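Local structure of endo-b-1,4-glucanase (Nasutitermes takasagoensis, 1KS8) at residues A[304-315]-A[327-338]. The protein probably hydrolyses internal beta-1,4-glucosidic linkages of cellulose and related beta-glucans, as a family 9 endoglucanase. Residues are numbered along the deposited sequence; the frame is centred on the assembly and turned at random.
Sequences LRHAANAAFIML and YRQFAQTQIDYA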
loop_
_atom_site.group_PDB
_atom_site.type_symbol
_atom_site.label_atom_id
_atom_site.label_comp_id
_atom_site.label_asym_id
_atom_site.label_seq_id
_atom_site.Cartn_x
_atom_site.Cartn_y
_atom_site.Cartn_z
ATOM N N LEU A 304 0.266 9.916 9.492
ATOM C CA LEU A 304 -1.077 9.930 8.925
ATOM C C LEU A 304 -1.441 8.561 8.354
ATOM O O LEU A 304 -2.590 8.133 8.447
ATOM C CB LEU A 304 -1.196 11.021 7.857
ATOM C CG LEU A 304 -1.166 12.436 8.449
ATOM C CD1 LEU A 304 -0.987 13.455 7.347
ATOM C CD2 LEU A 304 -2.452 12.706 9.222
ATOM N N ARG A 305 -0.462 7.880 7.769
ATOM C CA ARG A 305 -0.673 6.548 7.216
ATOM C C ARG A 305 -1.170 5.606 8.314
ATOM O O ARG A 305 -2.067 4.796 8.090
ATOM C CB ARG A 305 0.640 6.029 6.607
ATOM C CG ARG A 305 0.738 4.513 6.386
ATOM C CD ARG A 305 1.165 3.775 7.657
ATOM N NE ARG A 305 2.433 4.264 8.204
ATOM C CZ ARG A 305 3.639 3.907 7.770
ATOM N NH1 ARG A 305 3.769 3.047 6.766
ATOM N NH2 ARG A 305 4.724 4.409 8.349
ATOM N N HIS A 306 -0.590 5.708 9.508
ATOM C CA HIS A 306 -1.023 4.848 10.602
ATOM C C HIS A 306 -2.457 5.164 11.012
ATOM O O HIS A 306 -3.238 4.253 11.285
ATOM C CB HIS A 306 -0.092 4.989 11.813
ATOM C CG HIS A 306 1.231 4.306 11.644
ATOM N ND1 HIS A 306 1.345 2.952 11.410
ATOM C CD2 HIS A 306 2.496 4.788 11.687
ATOM C CE1 HIS A 306 2.624 2.630 11.315
ATOM N NE2 HIS A 306 3.343 3.727 11.480
ATOM N N ALA A 307 -2.807 6.448 11.055
ATOM C CA ALA A 307 -4.163 6.844 11.433
ATOM C C ALA A 307 -5.172 6.403 10.374
ATOM O O ALA A 307 -6.273 5.953 10.701
ATOM C CB ALA A 307 -4.234 8.353 11.629
ATOM N N ALA A 308 -4.800 6.522 9.101
ATOM C CA ALA A 308 -5.696 6.114 8.026
ATOM C C ALA A 308 -5.832 4.589 7.983
ATOM O O ALA A 308 -6.902 4.068 7.677
ATOM C CB ALA A 308 -5.192 6.644 6.689
ATOM N N ASN A 309 -4.752 3.869 8.280
ATOM C CA ASN A 309 -4.813 2.409 8.293
ATOM C C ASN A 309 -5.759 1.967 9.402
ATOM O O ASN A 309 -6.548 1.040 9.225
ATOM C CB ASN A 309 -3.428 1.803 8.542
ATOM C CG ASN A 309 -2.533 1.873 7.323
ATOM O OD1 ASN A 309 -2.914 2.420 6.291
ATOM N ND2 ASN A 309 -1.332 1.312 7.438
ATOM N N ALA A 310 -5.665 2.630 10.550
ATOM C CA ALA A 310 -6.532 2.312 11.675
ATOM C C ALA A 310 -7.972 2.615 11.273
ATOM O O ALA A 310 -8.886 1.848 11.587
ATOM C CB ALA A 310 -6.136 3.133 12.896
ATOM N N ALA A 311 -8.173 3.727 10.572
ATOM C CA ALA A 311 -9.511 4.104 10.128
ATOM C C ALA A 311 -10.097 3.005 9.245
ATOM O O ALA A 311 -11.278 2.674 9.359
ATOM C CB ALA A 311 -9.470 5.428 9.363
ATOM N N PHE A 312 -9.279 2.429 8.369
ATOM C CA PHE A 312 -9.787 1.375 7.503
ATOM C C PHE A 312 -10.162 0.130 8.298
ATOM O O PHE A 312 -11.167 -0.513 8.004
ATOM C CB PHE A 312 -8.779 0.999 6.419
ATOM C CG PHE A 312 -9.346 0.064 5.395
ATOM C CD1 PHE A 312 -10.433 0.452 4.617
ATOM C CD2 PHE A 312 -8.843 -1.223 5.249
ATOM C CE1 PHE A 312 -11.015 -0.429 3.710
ATOM C CE2 PHE A 312 -9.420 -2.113 4.342
ATOM C CZ PHE A 312 -10.507 -1.714 3.574
ATOM N N ILE A 313 -9.357 -0.217 9.299
ATOM C CA ILE A 313 -9.672 -1.376 10.126
ATOM C C ILE A 313 -11.009 -1.126 10.818
ATOM O O ILE A 313 -11.830 -2.032 10.945
ATOM C CB ILE A 313 -8.569 -1.635 11.184
ATOM C CG1 ILE A 313 -7.319 -2.198 10.496
ATOM C CG2 ILE A 313 -9.068 -2.612 12.250
ATOM C CD1 ILE A 313 -7.533 -3.539 9.798
ATOM N N MET A 314 -11.234 0.111 11.249
ATOM C CA MET A 314 -12.485 0.463 11.915
ATOM C C MET A 314 -13.666 0.330 10.962
ATOM O O MET A 314 -14.735 -0.147 11.348
ATOM C CB MET A 314 -12.419 1.890 12.455
ATOM C CG MET A 314 -11.492 2.044 13.642
ATOM S SD MET A 314 -11.504 3.723 14.282
ATOM C CE MET A 314 -10.002 3.711 15.253
ATOM N N LEU A 315 -13.476 0.758 9.717
ATOM C CA LEU A 315 -14.536 0.670 8.722
ATOM C C LEU A 315 -14.845 -0.793 8.403
ATOM O O LEU A 315 -16.005 -1.162 8.190
ATOM C CB LEU A 315 -14.129 1.438 7.461
ATOM C CG LEU A 315 -14.143 2.957 7.676
ATOM C CD1 LEU A 315 -13.318 3.659 6.605
ATOM C CD2 LEU A 315 -15.580 3.452 7.668
ATOM N N TYR A 327 -17.781 3.441 15.161
ATOM C CA TYR A 327 -16.545 3.082 14.472
ATOM C C TYR A 327 -16.400 3.864 13.169
ATOM O O TYR A 327 -15.321 4.367 12.851
ATOM C CB TYR A 327 -16.519 1.578 14.185
ATOM C CG TYR A 327 -16.150 0.712 15.373
ATOM C CD1 TYR A 327 -16.098 1.236 16.669
ATOM C CD2 TYR A 327 -15.857 -0.639 15.199
ATOM C CE1 TYR A 327 -15.762 0.431 17.760
ATOM C CE2 TYR A 327 -15.521 -1.449 16.278
ATOM C CZ TYR A 327 -15.476 -0.912 17.552
ATOM O OH TYR A 327 -15.142 -1.725 18.612
ATOM N N ARG A 328 -17.489 3.966 12.415
ATOM C CA ARG A 328 -17.473 4.701 11.157
ATOM C C ARG A 328 -17.227 6.183 11.407
ATOM O O ARG A 328 -16.481 6.832 10.672
ATOM C CB ARG A 328 -18.799 4.503 10.420
ATOM C CG ARG A 328 -18.930 3.124 9.802
ATOM C CD ARG A 328 -20.353 2.819 9.363
ATOM N NE ARG A 328 -20.412 1.544 8.656
ATOM C CZ ARG A 328 -21.528 0.862 8.412
ATOM N NH1 ARG A 328 -22.702 1.326 8.819
ATOM N NH2 ARG A 328 -21.464 -0.287 7.748
ATOM N N GLN A 329 -17.852 6.718 12.451
ATOM C CA GLN A 329 -17.683 8.123 12.794
ATOM C C GLN A 329 -16.232 8.405 13.174
ATOM O O GLN A 329 -15.641 9.382 12.710
ATOM C CB GLN A 329 -18.597 8.498 13.961
ATOM C CG GLN A 329 -18.466 9.947 14.423
ATOM C CD GLN A 329 -19.109 10.939 13.467
ATOM O OE1 GLN A 329 -19.006 12.152 13.655
ATOM N NE2 GLN A 329 -19.782 10.430 12.442
ATOM N N PHE A 330 -15.651 7.549 14.011
ATOM C CA PHE A 330 -14.272 7.771 14.422
ATOM C C PHE A 330 -13.333 7.671 13.229
ATOM O O PHE A 330 -12.410 8.473 13.090
ATOM C CB PHE A 330 -13.833 6.772 15.494
ATOM C CG PHE A 330 -12.569 7.182 16.195
ATOM C CD1 PHE A 330 -12.619 7.933 17.366
ATOM C CD2 PHE A 330 -11.328 6.895 15.637
ATOM C CE1 PHE A 330 -11.448 8.395 17.968
ATOM C CE2 PHE A 330 -10.155 7.352 16.229
ATOM C CZ PHE A 330 -10.215 8.105 17.398
ATOM N N ALA A 331 -13.558 6.680 12.375
ATOM C CA ALA A 331 -12.727 6.514 11.189
ATOM C C ALA A 331 -12.775 7.799 10.370
ATOM O O ALA A 331 -11.753 8.268 9.872
ATOM C CB ALA A 331 -13.228 5.348 10.359
ATOM N N GLN A 332 -13.968 8.374 10.239
ATOM C CA GLN A 332 -14.134 9.605 9.477
ATOM C C GLN A 332 -13.342 10.766 10.082
ATOM O O GLN A 332 -12.810 11.601 9.348
ATOM C CB GLN A 332 -15.617 9.986 9.382
ATOM C CG GLN A 332 -15.880 11.145 8.426
ATOM C CD GLN A 332 -17.327 11.613 8.427
ATOM O OE1 GLN A 332 -17.732 12.401 7.572
ATOM N NE2 GLN A 332 -18.107 11.140 9.391
ATOM N N THR A 333 -13.256 10.837 11.409
ATOM C CA THR A 333 -12.508 11.935 12.015
ATOM C C THR A 333 -11.029 11.863 11.644
ATOM O O THR A 333 -10.370 12.892 11.499
ATOM C CB THR A 333 -12.615 11.958 13.561
ATOM O OG1 THR A 333 -11.971 10.803 14.113
ATOM C CG2 THR A 333 -14.073 11.996 13.997
ATOM N N GLN A 334 -10.506 10.651 11.491
ATOM C CA GLN A 334 -9.100 10.490 11.147
ATOM C C GLN A 334 -8.852 10.897 9.703
ATOM O O GLN A 334 -7.892 11.611 9.407
ATOM C CB GLN A 334 -8.665 9.044 11.392
ATOM C CG GLN A 334 -8.827 8.632 12.848
ATOM C CD GLN A 334 -8.065 9.547 13.793
ATOM O OE1 GLN A 334 -6.838 9.559 13.804
ATOM N NE2 GLN A 334 -8.796 10.327 14.583
ATOM N N ILE A 335 -9.720 10.450 8.802
ATOM C CA ILE A 335 -9.585 10.820 7.403
ATOM C C ILE A 335 -9.780 12.335 7.291
ATOM O O ILE A 335 -9.033 13.015 6.590
ATOM C CB ILE A 335 -10.628 10.089 6.529
ATOM C CG1 ILE A 335 -10.399 8.574 6.605
ATOM C CG2 ILE A 335 -10.548 10.578 5.089
ATOM C CD1 ILE A 335 -9.002 8.125 6.195
ATOM N N ASP A 336 -10.772 12.864 8.003
ATOM C CA ASP A 336 -11.032 14.299 7.964
ATOM C C ASP A 336 -9.867 15.123 8.503
ATOM O O ASP A 336 -9.661 16.260 8.075
ATOM C CB ASP A 336 -12.318 14.633 8.723
ATOM C CG ASP A 336 -13.563 14.224 7.960
ATOM O OD1 ASP A 336 -13.430 13.793 6.794
ATOM O OD2 ASP A 336 -14.676 14.337 8.518
ATOM N N TYR A 337 -9.110 14.570 9.445
ATOM C CA TYR A 337 -7.962 15.303 9.954
ATOM C C TYR A 337 -6.969 15.434 8.802
ATOM O O TYR A 337 -6.432 16.513 8.555
ATOM C CB TYR A 337 -7.308 14.575 11.135
ATOM C CG TYR A 337 -6.113 15.316 11.696
ATOM C CD1 TYR A 337 -4.900 15.348 11.005
ATOM C CD2 TYR A 337 -6.204 16.020 12.900
ATOM C CE1 TYR A 337 -3.811 16.061 11.495
ATOM C CE2 TYR A 337 -5.119 16.738 13.398
ATOM C CZ TYR A 337 -3.926 16.755 12.689
ATOM O OH TYR A 337 -2.849 17.469 13.164
ATOM N N ALA A 338 -6.737 14.337 8.086
ATOM C CA ALA A 338 -5.808 14.357 6.963
ATOM C C ALA A 338 -6.255 15.339 5.887
ATOM O O ALA A 338 -5.427 15.954 5.213
ATOM C CB ALA A 338 -5.677 12.960 6.363
HETATM O O HOH W 1 -18.082 0.447 7.257
#
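Met314 lays its sulfur obliquely against the Phe330 ring, SD 3.5 Å from CD2 and 66° off the ring normal, a Met-aromatic contact; Thr333 OG1 lies over one face of that ring. The pair joins helices 303-319 and 324-341, an antiparallel helical hairpin of the (alpha/alpha)6 barrel; the axes of the two segments approach to 8.4 Å, their N-to-C directions 160° apart, with no direct hydrogen bond between 304-315 and 327-338. At the guanidinium edge of Arg328, in plane, a water accepts from NE and donates to Leu315 O, while NH2 forms a salt bridge with Glu319. The Tyr337 ring meets Leu304 CD2 obliquely, and its hydroxyl bonds Asp399. Alanines permit the close approach: at Ala311 and Ala331 the CA atoms come within 4.2 Å, and Ala331 CB rests 3.5 Å from Ala311 O, with Leu315 CG beside it. Met314 CG is anti to the carbonyl carbon (chi1 -71°) and the chain runs extended beyond it, carrying CE to 3.5 Å from Phe330 CD2, with CE2 next nearest. With Met314 reduced to an alanine, a gap is likely to open beside Phe330, and the ring would lose its sulfur partner. Leu315 spreads across Ala331 and the aliphatic part of Arg328 and also touches Ala424 and Ala427 of helix 415-430, whereas Met314 and Phe330 also touch helix 271-286. Gln334 has both ends of its buried amide satisfied: OE1 accepts from Leu296 N, and NE2 serves Gly294 O and Thr333 OG1. That same OE1 sits 3.6 Å from Ala307 CB.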